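Local coordinates for protein NAD(P)H-flavin oxidoreductase (Agrobacterium tumefaciens str. C58, PDB 2FRE) that probably catalyses the reduction of flavins or related electron acceptors by NAD(P)H, as an FMN-binding member of the nitroreductase family, at residues 7-12 and 16-21; 44-49 and 114-119; 71-76 and 145-150. All coordinates share one frame; numbering follows the deposited sequence.

Interaction 1: 7-12 and 16-21; sequences RQSEYP and LFLDRW. With FMN (flavin mononucleotide), chain C.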
loop_
_atom_site.group_PDB
_atom_site.type_symbol
_atom_site.label_atom_id
_atom_site.label_comp_id
_atom_site.label_asym_id
_atom_site.label_seq_id
_atom_site.Cartn_x
_atom_site.Cartn_y
_atom_site.Cartn_z
ATOM N N ARG A 7 -16.013 13.962 2.489
ATOM C CA ARG A 7 -15.669 13.385 1.197
ATOM C C ARG A 7 -16.843 12.599 0.637
ATOM O O ARG A 7 -17.631 12.018 1.373
ATOM C CB ARG A 7 -14.467 12.440 1.307
ATOM C CG ARG A 7 -13.181 13.094 1.686
ATOM C CD ARG A 7 -12.166 12.052 2.190
ATOM N NE ARG A 7 -10.798 12.566 2.121
ATOM C CZ ARG A 7 -9.710 11.913 2.536
ATOM N NH1 ARG A 7 -9.796 10.728 3.130
ATOM N NH2 ARG A 7 -8.516 12.453 2.362
ATOM N N GLN A 8 -16.920 12.564 -0.683
ATOM C CA GLN A 8 -17.957 11.855 -1.369
ATOM C C GLN A 8 -17.299 10.971 -2.410
ATOM O O GLN A 8 -16.482 11.423 -3.205
ATOM C CB GLN A 8 -18.921 12.814 -2.058
ATOM C CG GLN A 8 -20.090 12.082 -2.688
ATOM C CD GLN A 8 -21.099 12.998 -3.364
ATOM O OE1 GLN A 8 -21.072 13.182 -4.588
ATOM N NE2 GLN A 8 -22.013 13.523 -2.592
ATOM N N SER A 9 -17.656 9.712 -2.401
ATOM C CA SER A 9 -17.071 8.785 -3.344
ATOM C C SER A 9 -18.091 8.646 -4.447
ATOM O O SER A 9 -19.279 8.903 -4.230
ATOM C CB SER A 9 -16.869 7.442 -2.686
ATOM O OG SER A 9 -18.148 6.889 -2.412
ATOM N N GLU A 10 -17.646 8.233 -5.621
ATOM C CA GLU A 10 -18.563 8.022 -6.745
ATOM C C GLU A 10 -19.316 6.675 -6.635
ATOM O O GLU A 10 -20.404 6.523 -7.194
ATOM C CB GLU A 10 -17.791 8.107 -8.046
ATOM C CG GLU A 10 -17.100 9.449 -8.248
ATOM C CD GLU A 10 -16.036 9.396 -9.324
ATOM O OE1 GLU A 10 -14.830 9.426 -8.973
ATOM O OE2 GLU A 10 -16.427 9.293 -10.509
ATOM N N TYR A 11 -18.731 5.729 -5.901
ATOM C CA TYR A 11 -19.267 4.357 -5.718
ATOM C C TYR A 11 -19.364 4.014 -4.228
ATOM O O TYR A 11 -18.732 4.694 -3.411
ATOM C CB TYR A 11 -18.357 3.383 -6.458
ATOM C CG TYR A 11 -18.356 3.714 -7.921
ATOM C CD1 TYR A 11 -19.358 3.242 -8.752
ATOM C CD2 TYR A 11 -17.419 4.584 -8.456
ATOM C CE1 TYR A 11 -19.394 3.584 -10.081
ATOM C CE2 TYR A 11 -17.442 4.916 -9.792
ATOM C CZ TYR A 11 -18.429 4.428 -10.593
ATOM O OH TYR A 11 -18.459 4.786 -11.925
ATOM N N PRO A 12 -20.158 2.984 -3.850
ATOM C CA PRO A 12 -20.373 2.694 -2.414
ATOM C C PRO A 12 -19.166 2.049 -1.695
ATOM O O PRO A 12 -19.256 0.931 -1.179
ATOM C CB PRO A 12 -21.540 1.719 -2.443
ATOM C CG PRO A 12 -21.348 0.984 -3.741
ATOM C CD PRO A 12 -20.904 2.036 -4.702
ATOM N N LEU A 16 -14.535 3.479 5.662
ATOM C CA LEU A 16 -13.163 3.460 6.147
ATOM C C LEU A 16 -12.204 4.125 5.157
ATOM O O LEU A 16 -11.254 4.786 5.560
ATOM C CB LEU A 16 -12.716 2.041 6.460
ATOM C CG LEU A 16 -13.413 1.329 7.632
ATOM C CD1 LEU A 16 -13.171 -0.176 7.578
ATOM C CD2 LEU A 16 -12.992 1.887 8.982
ATOM N N PHE A 17 -12.443 3.965 3.863
ATOM C CA PHE A 17 -11.521 4.540 2.864
ATOM C C PHE A 17 -11.609 6.063 2.752
ATOM O O PHE A 17 -10.642 6.714 2.342
ATOM C CB PHE A 17 -11.762 3.873 1.511
ATOM C CG PHE A 17 -11.416 2.427 1.518
ATOM C CD1 PHE A 17 -10.085 2.028 1.552
ATOM C CD2 PHE A 17 -12.406 1.463 1.503
ATOM C CE1 PHE A 17 -9.749 0.700 1.565
ATOM C CE2 PHE A 17 -12.064 0.118 1.525
ATOM C CZ PHE A 17 -10.739 -0.250 1.550
ATOM N N LEU A 18 -12.752 6.636 3.122
ATOM C CA LEU A 18 -12.909 8.084 3.195
ATOM C C LEU A 18 -12.521 8.651 4.570
ATOM O O LEU A 18 -12.083 9.802 4.667
ATOM C CB LEU A 18 -14.365 8.460 2.879
ATOM C CG LEU A 18 -14.922 7.945 1.552
ATOM C CD1 LEU A 18 -16.346 8.505 1.316
ATOM C CD2 LEU A 18 -14.042 8.352 0.408
ATOM N N ASP A 19 -12.750 7.869 5.621
ATOM C CA ASP A 19 -12.496 8.297 7.007
ATOM C C ASP A 19 -11.021 8.333 7.344
ATOM O O ASP A 19 -10.613 9.131 8.186
ATOM C CB ASP A 19 -13.242 7.397 8.004
ATOM C CG ASP A 19 -14.725 7.608 7.946
ATOM O OD1 ASP A 19 -15.162 8.681 7.489
ATOM O OD2 ASP A 19 -15.461 6.711 8.355
ATOM N N ARG A 20 -10.220 7.483 6.700
ATOM C CA ARG A 20 -8.764 7.564 6.889
ATOM C C ARG A 20 -8.213 8.825 6.231
ATOM O O ARG A 20 -8.407 9.027 5.041
ATOM C CB ARG A 20 -8.058 6.369 6.284
ATOM C CG ARG A 20 -6.539 6.388 6.428
ATOM C CD ARG A 20 -5.839 5.897 5.216
ATOM N NE ARG A 20 -6.200 6.588 3.982
ATOM C CZ ARG A 20 -5.782 7.796 3.627
ATOM N NH1 ARG A 20 -4.995 8.513 4.415
ATOM N NH2 ARG A 20 -6.191 8.302 2.469
ATOM N N TRP A 21 -7.496 9.647 6.992
ATOM C CA TRP A 21 -6.881 10.848 6.428
ATOM C C TRP A 21 -5.687 11.292 7.236
ATOM O O TRP A 21 -5.364 10.685 8.247
ATOM C CB TRP A 21 -7.885 11.992 6.270
ATOM C CG TRP A 21 -8.344 12.679 7.510
ATOM C CD1 TRP A 21 -9.084 12.140 8.516
ATOM C CD2 TRP A 21 -8.185 14.061 7.829
ATOM N NE1 TRP A 21 -9.376 13.085 9.458
ATOM C CE2 TRP A 21 -8.831 14.282 9.065
ATOM C CE3 TRP A 21 -7.547 15.135 7.199
ATOM C CZ2 TRP A 21 -8.878 15.525 9.660
ATOM C CZ3 TRP A 21 -7.582 16.373 7.801
ATOM C CH2 TRP A 21 -8.235 16.560 9.025
HETATM N N1 FMN C . 2.431 15.492 4.100
HETATM C C2 FMN C . 3.202 16.537 4.609
HETATM O O2 FMN C . 2.660 17.466 5.216
HETATM N N3 FMN C . 4.573 16.557 4.421
HETATM C C4 FMN C . 5.221 15.553 3.754
HETATM O O4 FMN C . 6.466 15.491 3.803
HETATM C C4A FMN C . 4.438 14.495 3.243
HETATM N N5 FMN C . 5.045 13.457 2.557
HETATM C C5A FMN C . 4.273 12.390 2.128
HETATM C C6 FMN C . 4.892 11.338 1.476
HETATM C C7 FMN C . 4.160 10.253 1.041
HETATM C C7M FMN C . 4.947 8.988 0.836
HETATM C C8 FMN C . 2.774 10.210 1.230
HETATM C C8M FMN C . 2.055 8.883 1.288
HETATM C C9 FMN C . 2.143 11.262 1.880
HETATM C C9A FMN C . 2.894 12.371 2.313
HETATM N N10 FMN C . 2.272 13.427 2.945
HETATM C C10 FMN C . 3.050 14.474 3.425
HETATM C "C1'" FMN C . 0.772 13.491 3.080
HETATM C "C2'" FMN C . 0.006 13.542 1.759
HETATM O "O2'" FMN C . -0.018 14.852 1.202
HETATM C "C3'" FMN C . -1.407 13.003 1.962
HETATM O "O3'" FMN C . -1.347 11.626 2.314
HETATM C "C4'" FMN C . -2.263 13.223 0.720
HETATM O "O4'" FMN C . -2.465 14.608 0.497
HETATM C "C5'" FMN C . -3.620 12.531 0.790
HETATM O "O5'" FMN C . -4.378 13.008 1.890
HETATM P P FMN C . -4.948 12.002 3.009
HETATM O O1P FMN C . -6.038 11.186 2.334
HETATM O O2P FMN C . -3.836 11.070 3.464
HETATM O O3P FMN C . -5.452 12.857 4.139
#

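Interaction 2: 44-49 and 114-119; sequences HWAPSA and AGAAWF. With FMN (flavin mononucleotide), chain D.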
loop_
_atom_site.group_PDB
_atom_site.type_symbol
_atom_site.label_atom_id
_atom_site.label_comp_id
_atom_site.label_asym_id
_atom_site.label_seq_id
_atom_site.Cartn_x
_atom_site.Cartn_y
_atom_site.Cartn_z
ATOM N N HIS A 44 2.741 -5.589 8.939
ATOM C CA HIS A 44 3.589 -6.733 8.585
ATOM C C HIS A 44 2.802 -7.925 8.037
ATOM O O HIS A 44 3.404 -8.895 7.550
ATOM C CB HIS A 44 4.501 -7.113 9.785
ATOM C CG HIS A 44 4.140 -8.383 10.501
ATOM N ND1 HIS A 44 5.037 -9.422 10.658
ATOM C CD2 HIS A 44 3.007 -8.772 11.126
ATOM C CE1 HIS A 44 4.466 -10.395 11.347
ATOM N NE2 HIS A 44 3.229 -10.034 11.630
ATOM N N TRP A 45 1.470 -7.858 8.133
ATOM C CA TRP A 45 0.585 -8.830 7.475
ATOM C C TRP A 45 0.276 -8.510 6.004
ATOM O O TRP A 45 -0.510 -9.219 5.357
ATOM C CB TRP A 45 -0.716 -9.031 8.272
ATOM C CG TRP A 45 -0.546 -10.028 9.316
ATOM C CD1 TRP A 45 -0.418 -9.814 10.657
ATOM C CD2 TRP A 45 -0.447 -11.432 9.121
ATOM N NE1 TRP A 45 -0.254 -11.003 11.311
ATOM C CE2 TRP A 45 -0.261 -12.017 10.388
ATOM C CE3 TRP A 45 -0.508 -12.261 7.991
ATOM C CZ2 TRP A 45 -0.127 -13.388 10.558
ATOM C CZ3 TRP A 45 -0.360 -13.626 8.163
ATOM C CH2 TRP A 45 -0.180 -14.173 9.438
ATOM N N ALA A 46 0.908 -7.473 5.456
ATOM C CA ALA A 46 0.650 -7.086 4.089
ATOM C C ALA A 46 1.131 -8.151 3.113
ATOM O O ALA A 46 2.039 -8.913 3.427
ATOM C CB ALA A 46 1.305 -5.729 3.783
ATOM N N PRO A 47 0.541 -8.183 1.899
ATOM C CA PRO A 47 1.105 -9.073 0.891
ATOM C C PRO A 47 2.383 -8.486 0.316
ATOM O O PRO A 47 2.623 -7.256 0.411
ATOM C CB PRO A 47 0.021 -9.125 -0.173
ATOM C CG PRO A 47 -0.597 -7.710 -0.094
ATOM C CD PRO A 47 -0.609 -7.413 1.379
ATOM N N SER A 48 3.200 -9.365 -0.270
ATOM C CA SER A 48 4.424 -8.959 -0.916
ATOM C C SER A 48 4.829 -10.033 -1.903
ATOM O O SER A 48 4.519 -11.196 -1.711
ATOM C CB SER A 48 5.560 -8.742 0.089
ATOM O OG SER A 48 5.819 -9.919 0.850
ATOM N N ALA A 49 5.526 -9.634 -2.953
ATOM C CA ALA A 49 6.048 -10.601 -3.908
ATOM C C ALA A 49 6.845 -11.679 -3.177
ATOM O O ALA A 49 7.685 -11.399 -2.306
ATOM C CB ALA A 49 6.911 -9.934 -4.984
ATOM N N ALA A 114 6.316 -2.300 0.313
ATOM C CA ALA A 114 6.395 -1.400 1.468
ATOM C C ALA A 114 5.180 -0.447 1.566
ATOM O O ALA A 114 4.692 -0.179 2.653
ATOM C CB ALA A 114 7.711 -0.607 1.429
ATOM N N GLY A 115 4.697 0.034 0.421
ATOM C CA GLY A 115 3.501 0.885 0.352
ATOM C C GLY A 115 2.235 0.191 0.807
ATOM O O GLY A 115 1.401 0.787 1.514
ATOM N N ALA A 116 2.082 -1.071 0.403
ATOM C CA ALA A 116 1.011 -1.914 0.922
ATOM C C ALA A 116 1.060 -2.052 2.453
ATOM O O ALA A 116 0.045 -1.957 3.129
ATOM C CB ALA A 116 1.027 -3.291 0.249
ATOM N N ALA A 117 2.249 -2.286 2.994
ATOM C CA ALA A 117 2.443 -2.333 4.443
ATOM C C ALA A 117 2.112 -0.976 5.104
ATOM O O ALA A 117 1.494 -0.914 6.173
ATOM C CB ALA A 117 3.859 -2.748 4.749
ATOM N N TRP A 118 2.524 0.107 4.464
ATOM C CA TRP A 118 2.212 1.435 4.955
ATOM C C TRP A 118 0.711 1.712 4.977
ATOM O O TRP A 118 0.211 2.235 5.980
ATOM C CB TRP A 118 2.983 2.495 4.174
ATOM C CG TRP A 118 2.230 3.736 3.818
ATOM C CD1 TRP A 118 1.898 4.141 2.563
ATOM C CD2 TRP A 118 1.785 4.763 4.712
ATOM N NE1 TRP A 118 1.241 5.368 2.618
ATOM C CE2 TRP A 118 1.155 5.760 3.927
ATOM C CE3 TRP A 118 1.834 4.927 6.102
ATOM C CZ2 TRP A 118 0.578 6.906 4.486
ATOM C CZ3 TRP A 118 1.265 6.074 6.669
ATOM C CH2 TRP A 118 0.640 7.054 5.850
ATOM N N PHE A 119 -0.019 1.357 3.918
ATOM C CA PHE A 119 -1.478 1.555 3.961
ATOM C C PHE A 119 -2.077 0.749 5.099
ATOM O O PHE A 119 -2.969 1.216 5.809
ATOM C CB PHE A 119 -2.209 1.228 2.662
ATOM C CG PHE A 119 -3.610 1.667 2.700
ATOM C CD1 PHE A 119 -3.941 2.973 2.401
ATOM C CD2 PHE A 119 -4.598 0.823 3.186
ATOM C CE1 PHE A 119 -5.256 3.426 2.519
ATOM C CE2 PHE A 119 -5.900 1.253 3.304
ATOM C CZ PHE A 119 -6.242 2.550 2.983
HETATM N N1 FMN D . 1.518 -14.864 -6.575
HETATM C C2 FMN D . 1.717 -15.746 -7.631
HETATM O O2 FMN D . 1.139 -16.827 -7.579
HETATM N N3 FMN D . 2.462 -15.387 -8.722
HETATM C C4 FMN D . 3.074 -14.154 -8.771
HETATM O O4 FMN D . 3.513 -13.722 -9.846
HETATM C C4A FMN D . 2.893 -13.282 -7.698
HETATM N N5 FMN D . 3.485 -12.035 -7.706
HETATM C C5A FMN D . 3.240 -11.145 -6.678
HETATM C C6 FMN D . 3.801 -9.877 -6.721
HETATM C C7 FMN D . 3.562 -8.952 -5.697
HETATM C C7M FMN D . 3.762 -7.506 -6.055
HETATM C C8 FMN D . 2.746 -9.299 -4.621
HETATM C C8M FMN D . 2.005 -8.231 -3.831
HETATM C C9 FMN D . 2.205 -10.572 -4.577
HETATM C C9A FMN D . 2.457 -11.493 -5.599
HETATM N N10 FMN D . 1.909 -12.757 -5.533
HETATM C C10 FMN D . 2.110 -13.634 -6.605
HETATM C "C1'" FMN D . 1.356 -13.283 -4.238
HETATM C "C2'" FMN D . 2.235 -13.257 -2.982
HETATM O "O2'" FMN D . 3.075 -14.422 -2.935
HETATM C "C3'" FMN D . 1.353 -13.242 -1.734
HETATM O "O3'" FMN D . 0.608 -12.037 -1.706
HETATM C "C4'" FMN D . 2.179 -13.427 -0.439
HETATM O "O4'" FMN D . 2.711 -14.751 -0.366
HETATM C "C5'" FMN D . 1.392 -13.186 0.827
HETATM O "O5'" FMN D . 0.237 -13.970 0.834
HETATM P P FMN D . -1.240 -13.372 1.018
HETATM O O1P FMN D . -1.418 -12.880 2.415
HETATM O O2P FMN D . -1.391 -12.252 0.025
HETATM O O3P FMN D . -2.235 -14.475 0.809
#

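Interaction 3: 71-76 and 145-150; sequences VELLME and EKLDIP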
loop_
_atom_site.group_PDB
_atom_site.type_symbol
_atom_site.label_atom_id
_atom_site.label_comp_id
_atom_site.label_asym_id
_atom_site.label_seq_id
_atom_site.Cartn_x
_atom_site.Cartn_y
_atom_site.Cartn_z
ATOM N N VAL A 71 12.689 13.533 15.573
ATOM C CA VAL A 71 12.134 14.815 15.126
ATOM C C VAL A 71 13.100 15.558 14.180
ATOM O O VAL A 71 12.691 16.077 13.135
ATOM C CB VAL A 71 11.805 15.734 16.306
ATOM C CG1 VAL A 71 11.456 17.129 15.816
ATOM C CG2 VAL A 71 10.646 15.159 17.151
ATOM N N GLU A 72 14.383 15.589 14.518
ATOM C CA GLU A 72 15.310 16.448 13.770
ATOM C C GLU A 72 15.737 15.817 12.449
ATOM O O GLU A 72 16.355 16.496 11.628
ATOM C CB GLU A 72 16.504 16.859 14.636
ATOM C CG GLU A 72 17.549 15.805 14.817
ATOM C CD GLU A 72 18.610 16.211 15.824
ATOM O OE1 GLU A 72 19.221 17.303 15.680
ATOM O OE2 GLU A 72 18.842 15.412 16.754
ATOM N N LEU A 73 15.382 14.533 12.257
ATOM C CA LEU A 73 15.552 13.809 11.004
ATOM C C LEU A 73 14.455 14.144 9.983
ATOM O O LEU A 73 14.551 13.764 8.819
ATOM C CB LEU A 73 15.587 12.297 11.240
ATOM C CG LEU A 73 16.861 11.759 11.914
ATOM C CD1 LEU A 73 16.687 10.280 12.247
ATOM C CD2 LEU A 73 18.065 11.980 11.036
ATOM N N LEU A 74 13.439 14.874 10.416
ATOM C CA LEU A 74 12.454 15.450 9.504
ATOM C C LEU A 74 12.908 16.845 9.120
ATOM O O LEU A 74 13.611 17.520 9.894
ATOM C CB LEU A 74 11.093 15.564 10.182
ATOM C CG LEU A 74 10.657 14.375 11.037
ATOM C CD1 LEU A 74 9.363 14.702 11.771
ATOM C CD2 LEU A 74 10.541 13.160 10.163
HETATM N N MSE A 75 12.476 17.292 7.943
HETATM C CA MSE A 75 12.693 18.676 7.535
HETATM C C MSE A 75 11.870 19.626 8.381
HETATM O O MSE A 75 10.865 19.228 8.973
HETATM C CB MSE A 75 12.413 18.856 6.049
HETATM C CG MSE A 75 13.425 18.116 5.235
HETATM SE SE MSE A 75 13.132 18.209 3.320
HETATM C CE MSE A 75 14.715 17.105 2.743
ATOM N N GLU A 76 12.341 20.872 8.448
ATOM C CA GLU A 76 11.851 21.892 9.385
ATOM C C GLU A 76 10.345 22.059 9.307
ATOM O O GLU A 76 9.672 22.135 10.335
ATOM C CB GLU A 76 12.535 23.239 9.104
ATOM C CG GLU A 76 11.918 24.451 9.823
ATOM C CD GLU A 76 12.717 25.751 9.623
ATOM O OE1 GLU A 76 12.377 26.773 10.281
ATOM O OE2 GLU A 76 13.685 25.760 8.814
ATOM N N GLU A 145 22.344 6.975 8.305
ATOM C CA GLU A 145 23.541 7.060 9.132
ATOM C C GLU A 145 23.185 6.998 10.618
ATOM O O GLU A 145 23.749 6.200 11.350
ATOM C CB GLU A 145 24.283 8.358 8.832
ATOM C CG GLU A 145 25.607 8.494 9.543
ATOM C CD GLU A 145 26.573 7.365 9.197
ATOM O OE1 GLU A 145 26.537 6.875 8.037
ATOM O OE2 GLU A 145 27.364 6.970 10.089
ATOM N N LYS A 146 22.246 7.839 11.055
ATOM C CA LYS A 146 21.921 7.960 12.480
ATOM C C LYS A 146 21.156 6.760 13.046
ATOM O O LYS A 146 21.247 6.487 14.245
ATOM C CB LYS A 146 21.128 9.245 12.758
ATOM C CG LYS A 146 21.898 10.536 12.545
ATOM C CD LYS A 146 22.905 10.840 13.664
ATOM C CE LYS A 146 23.336 12.317 13.609
ATOM N NZ LYS A 146 24.570 12.644 14.377
ATOM N N LEU A 147 20.386 6.065 12.210
ATOM C CA LEU A 147 19.577 4.933 12.680
ATOM C C LEU A 147 20.177 3.578 12.307
ATOM O O LEU A 147 19.535 2.543 12.489
ATOM C CB LEU A 147 18.122 5.038 12.181
ATOM C CG LEU A 147 17.382 6.335 12.579
ATOM C CD1 LEU A 147 15.947 6.261 12.206
ATOM C CD2 LEU A 147 17.500 6.661 14.089
ATOM N N ASP A 148 21.410 3.596 11.808
ATOM C CA ASP A 148 22.182 2.377 11.535
ATOM C C ASP A 148 21.485 1.481 10.529
ATOM O O ASP A 148 21.409 0.270 10.713
ATOM C CB ASP A 148 22.438 1.582 12.820
ATOM C CG ASP A 148 23.220 2.368 13.850
ATOM O OD1 ASP A 148 24.138 3.113 13.444
ATOM O OD2 ASP A 148 22.907 2.239 15.063
ATOM N N ILE A 149 20.966 2.079 9.464
ATOM C CA ILE A 149 20.310 1.298 8.448
ATOM C C ILE A 149 21.400 0.675 7.586
ATOM O O ILE A 149 22.272 1.399 7.110
ATOM C CB ILE A 149 19.349 2.157 7.635
ATOM C CG1 ILE A 149 18.213 2.621 8.565
ATOM C CG2 ILE A 149 18.817 1.364 6.409
ATOM C CD1 ILE A 149 17.405 3.719 8.020
ATOM N N PRO A 150 21.358 -0.662 7.398
ATOM C CA PRO A 150 22.417 -1.347 6.653
ATOM C C PRO A 150 22.322 -1.068 5.170
ATOM O O PRO A 150 21.299 -0.579 4.696
ATOM C CB PRO A 150 22.148 -2.836 6.925
ATOM C CG PRO A 150 21.035 -2.874 7.936
ATOM C CD PRO A 150 20.322 -1.607 7.840
#

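Interaction 1: 7-12 and 16-21
Arg7 reaches across to the end of the short helix 16-19 and places its guanidinium group between two backbone carbonyls and the FMN phosphate. Its NH1 donates to Leu18 O at 2.9 Å and to Arg20 O, also at 2.9 Å. The approach to Leu18 O comes from above the carbonyl plane, 43° out of it, so the donor does not lie on a lone pair. NH2 at the other corner of the group bonds O1P of FMN at 2.8 Å, leaving the phosphorus near the guanidinium plane. With CG beside its backbone N (chi1 -65°) and the chain extended from CG to NE, Arg7 can span the gap.

Arg20 brings the second guanidinium. Its NH1 meets O2P of FMN at 3.0 Å along a nearly straight N-H line of 171°, and its NH2 shares O1P with Arg7. The chain is bent at chi2 and chi3, which returns the guanidinium to the phosphate although its CB points away from segment 7-12. Two arginines suit the anionic phosphate, whose negative charge probably offsets their closeness. Trp21 adds its CB at 3.3 Å from O3P of FMN, with the ring edge turned to the same oxygen. This is the phosphate end of the cofactor pocket of a nitroreductase-type fold, in which FMN lies at the dimer interface.

Away from the phosphate the contact is by van der Waals packing: Leu18 CD1 lies 3.7 Å from the backbone Arg7 O and 4.2 Å from Ser9 CB, a branched side chain laid against the strand. Further out, Ser181 O accepts from Arg7 NE, and Asn5 ND2 also donates to Leu18 O.

Interaction 2: 44-49 and 114-119
The carbonyl oxygen of Trp45, just before the Ala46 that packs on Ala116 and Ala117, accepts hydrogen bonds from Arg20 and Arg183 of the second subunit. This ties the loop 44-49 into the dimer interface, where a nitroreductase-type fold keeps its FMN between two subunits. The loop also lies against helix 110-127, mainly by the Ala46 methyl against the helix backbone and the methyls of Ala116 and Ala117. Ala46 CB settles 3.6 Å from Ala117 CA, with Ala117 CB 4.0 Å and Ala116 CB 4.3 Å away. No hydrogen bond links the two segments. Alanine suits all three places, because its single methyl group lets the loop come within 5.1 Å of the helix, measured between the CA atoms of Ala46 and Ala117. Pro47 joins at the margin by its carbonyl oxygen, near the Ala116 methyl, while its CB touches the cofactor. Trp55 of strand 55-61 touches both Ala46 and Ala117.

Beyond Ala46 the loop turns to the FMN whose phosphate is held by the second subunit. Pro47 CB approaches the ribityl O3' of FMN at 3.3 Å, and Ser48 O lies 3.3 Å from the ribityl C2'. The backbone N of Ala49, hydrogen-bonded to Asp113 of helix 110-127, comes close to the dimethylbenzene ring of the flavin, and Ala49 CB rests 3.6 Å from C7 of that ring.

Interaction 3: 71-76 and 145-150
Leu73 and Lys146 bring the two backbones closest, yet their CA atoms remain 8.8 Å apart, so side chains have to bridge the distance. Leu73 lies near the end of helix 67-72, where Leu74 N bonds Val71 O at 3.1 Å. Leu147 is the first residue to leave the helical conformation after helix 140-146. No hydrogen bond joins the two segments.

Leu73 and Leu147 meet tip to tip. CD1 of Leu73 reaches CG of Leu147 at 4.0 Å, and both methyls of Leu147 lie about equally far, so one methyl group sits against the forked end of the other leucine. In Leu147, CG stands anti to the carbonyl carbon (chi1 -57°), which carries the fork nearer to Leu73. Leucine suits both places, since its apolar forked tip can reach the other where the backbones stay apart. Lys146 contributes only its aliphatic stem, CG to Leu73 CD2 at 4.4 Å, while its amino end leads away from the contact.

Within the alpha/beta nitroreductase-type fold, the contact packs the end region of helix 67-72 against that of helix 140-146 beside strand 87-98, whose Phe90 touches both Leu74 and Leu147. Leu73 also rests on Arg142 and Ile143 of helix 140-146, whereas Leu147 packs on Gly193 of the second subunit.

In the fold
Interactions 1 and 2, with centres about 21 Å apart, serve different FMN molecules: residues 7-12 and 16-21 hold the phosphate of one FMN, while 44-49 borders the other, whose phosphate the second subunit binds. They touch through Phe119, whose CE1 lies 3.6 Å from Arg20 NE, and Trp118 of the same helix contacts a bound FMN. Interaction 3 stands apart, its centre about 34 Å from that of interaction 1 and about 22 Å from that of interaction 2, though the Leu73 side chain is about 12 Å from an FMN. All three contacts reach the second subunit. Along the chain, interactions 2 and 3 alternate their segments, and interaction 1 precedes both.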